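Local coordinates for protein Ddb_g0293866 (Dictyostelium discoideum, PDB 5LW6) that carries an ADP-ribose-binding macrodomain, crystallised here apart from the longer parent protein, which probably binds poly-ADP-ribose and senses DNA damage, at residues 62-67 with 99-104. Numbering follows the deposited sequence.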
loop_
_atom_site.group_PDB
_atom_site.type_symbol
_atom_site.label_atom_id
_atom_site.label_comp_id
_atom_site.label_asym_id
_atom_site.label_seq_id
_atom_site.Cartn_x
_atom_site.Cartn_y
_atom_site.Cartn_z
ATOM N N SER A 62 -6.812 -2.081 4.650
ATOM C CA SER A 62 -7.725 -2.144 5.837
ATOM C C SER A 62 -8.620 -3.368 5.882
ATOM O O SER A 62 -9.445 -3.470 6.776
ATOM C CB SER A 62 -8.562 -0.879 5.918
ATOM O OG SER A 62 -7.675 0.197 6.215
ATOM N N THR A 63 -8.477 -4.301 4.961
ATOM C CA THR A 63 -9.424 -5.390 4.856
ATOM C C THR A 63 -9.160 -6.552 5.742
ATOM O O THR A 63 -10.033 -7.407 5.935
ATOM C CB THR A 63 -9.567 -5.959 3.436
ATOM O OG1 THR A 63 -8.348 -6.450 2.937
ATOM C CG2 THR A 63 -10.092 -4.883 2.510
ATOM N N SER A 64 -8.010 -6.725 6.256
ATOM C CA SER A 64 -8.070 -8.023 7.027
ATOM C C SER A 64 -8.123 -7.729 8.504
ATOM O O SER A 64 -9.230 -7.492 9.073
ATOM C CB SER A 64 -6.976 -8.975 6.599
ATOM O OG SER A 64 -5.851 -8.215 6.212
ATOM N N THR A 65 -6.957 -7.590 9.118
ATOM C CA THR A 65 -6.921 -7.267 10.535
ATOM C C THR A 65 -7.718 -6.032 10.940
ATOM O O THR A 65 -8.368 -6.041 11.984
ATOM C CB THR A 65 -5.426 -7.103 10.959
ATOM O OG1 THR A 65 -4.761 -8.349 10.733
ATOM C CG2 THR A 65 -5.267 -6.712 12.372
ATOM N N PHE A 66 -7.632 -4.937 10.137
ATOM C CA PHE A 66 -8.398 -3.691 10.422
ATOM C C PHE A 66 -9.899 -3.776 10.277
ATOM O O PHE A 66 -10.669 -2.865 10.696
ATOM C CB PHE A 66 -7.838 -2.535 9.585
ATOM C CG PHE A 66 -6.539 -1.971 10.137
ATOM C CD1 PHE A 66 -5.834 -2.619 11.128
ATOM C CD2 PHE A 66 -5.991 -0.817 9.600
ATOM C CE1 PHE A 66 -4.616 -2.120 11.602
ATOM C CE2 PHE A 66 -4.757 -0.320 10.044
ATOM C CZ PHE A 66 -4.055 -0.975 11.051
ATOM N N GLY A 67 -10.353 -4.814 9.620
ATOM C CA GLY A 67 -11.748 -5.070 9.613
ATOM C C GLY A 67 -12.630 -4.131 8.839
ATOM O O GLY A 67 -13.829 -4.064 9.095
HETATM N N MSE A 99 -1.994 -7.200 -3.031
HETATM C CA MSE A 99 -1.851 -8.444 -2.315
HETATM C C MSE A 99 -3.083 -8.643 -1.462
HETATM O O MSE A 99 -3.383 -7.845 -0.611
HETATM C CB MSE A 99 -0.606 -8.354 -1.392
HETATM C CG MSE A 99 0.637 -8.091 -2.266
HETATM SE SE MSE A 99 2.284 -7.893 -1.233
HETATM C CE MSE A 99 1.956 -6.031 -0.511
ATOM N N VAL A 100 -3.780 -9.736 -1.645
ATOM C CA VAL A 100 -5.010 -10.052 -0.951
ATOM C C VAL A 100 -4.851 -11.355 -0.138
ATOM O O VAL A 100 -4.418 -12.391 -0.666
ATOM C CB VAL A 100 -6.213 -10.160 -1.956
ATOM C CG1 VAL A 100 -7.471 -10.608 -1.259
ATOM C CG2 VAL A 100 -6.399 -8.884 -2.773
ATOM N N GLU A 101 -5.205 -11.323 1.146
ATOM C CA GLU A 101 -5.063 -12.517 1.957
ATOM C C GLU A 101 -6.075 -13.577 1.505
ATOM O O GLU A 101 -7.178 -13.273 1.012
ATOM C CB GLU A 101 -5.144 -12.172 3.433
ATOM C CG GLU A 101 -3.938 -11.341 3.902
ATOM C CD GLU A 101 -4.028 -10.896 5.362
ATOM O OE1 GLU A 101 -4.844 -11.491 6.114
ATOM O OE2 GLU A 101 -3.341 -9.897 5.732
ATOM N N LYS A 102 -5.646 -14.824 1.579
ATOM C CA LYS A 102 -6.456 -15.969 1.058
ATOM C C LYS A 102 -7.864 -15.918 1.576
ATOM O O LYS A 102 -8.831 -16.291 0.879
ATOM C CB LYS A 102 -5.832 -17.265 1.564
ATOM C CG LYS A 102 -6.459 -18.527 0.988
ATOM C CD LYS A 102 -5.761 -19.812 1.497
ATOM C CE LYS A 102 -5.886 -19.981 3.014
ATOM N NZ LYS A 102 -5.075 -21.114 3.567
ATOM N N SER A 103 -7.984 -15.587 2.825
ATOM C CA SER A 103 -9.315 -15.582 3.441
ATOM C C SER A 103 -10.282 -14.620 2.785
ATOM O O SER A 103 -11.491 -14.823 2.815
ATOM C CB SER A 103 -9.216 -15.366 4.926
ATOM O OG SER A 103 -8.921 -14.069 5.359
ATOM N N ILE A 104 -9.765 -13.524 2.223
ATOM C CA ILE A 104 -10.589 -12.469 1.615
ATOM C C ILE A 104 -10.745 -12.712 0.098
ATOM O O ILE A 104 -11.727 -12.284 -0.487
ATOM C CB ILE A 104 -9.927 -11.104 1.825
ATOM C CG1 ILE A 104 -9.569 -10.834 3.299
ATOM C CG2 ILE A 104 -10.685 -9.937 1.140
ATOM C CD1 ILE A 104 -10.674 -10.383 4.170
HETATM O O HOH W 1 -6.453 -8.802 2.194
HETATM O O HOH W 2 -3.774 -8.652 8.168
#
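S64 sets its hydroxymethyl group against the carboxylate of E101: OG lies 3.1 Å from OE2, while CB approaches OE1 at 3.3 Å, so both carboxylate oxygens of E101 face one small side chain. A water bridges the two side chains, donating to E101 OE2 at 2.8 Å and also bonding S64 OG and T65 OG1, so that the hydroxyls of two consecutive residues are connected to one carboxylate oxygen through a single water. E101 reaches them with CG anti to its own carbonyl carbon (chi1 -68°) and the chain extended beyond (chi2 176°). An alanine at E101 would remove the carboxylate, would probably deprive the bridging water of the oxygen it donates to, and is likely to leave a gap beside the S64 side chain. On the other flank, the CD1 methyl of I104 makes a van der Waals contact with the backbone carbonyl oxygen of T63 at 3.5 Å. A second water joins the backbone of E101 to this loop, accepting from E101 N and donating to T63 OG1, whose hydroxyl is also bonded to F60 O. Each segment is shaped by its own backbone: G67 N to S64 O closes a type I turn, and I104 N bonds to E101 O (2.9 Å) as the chain leaves its strand. The contact thus joins the loop between strand 55-59 and helix 70-87 to the C-terminal end of the adjacent, parallel strand 95-101 in the mixed macrodomain sheet, with T63 touching A73 and I104 touching I70 of helix 70-87.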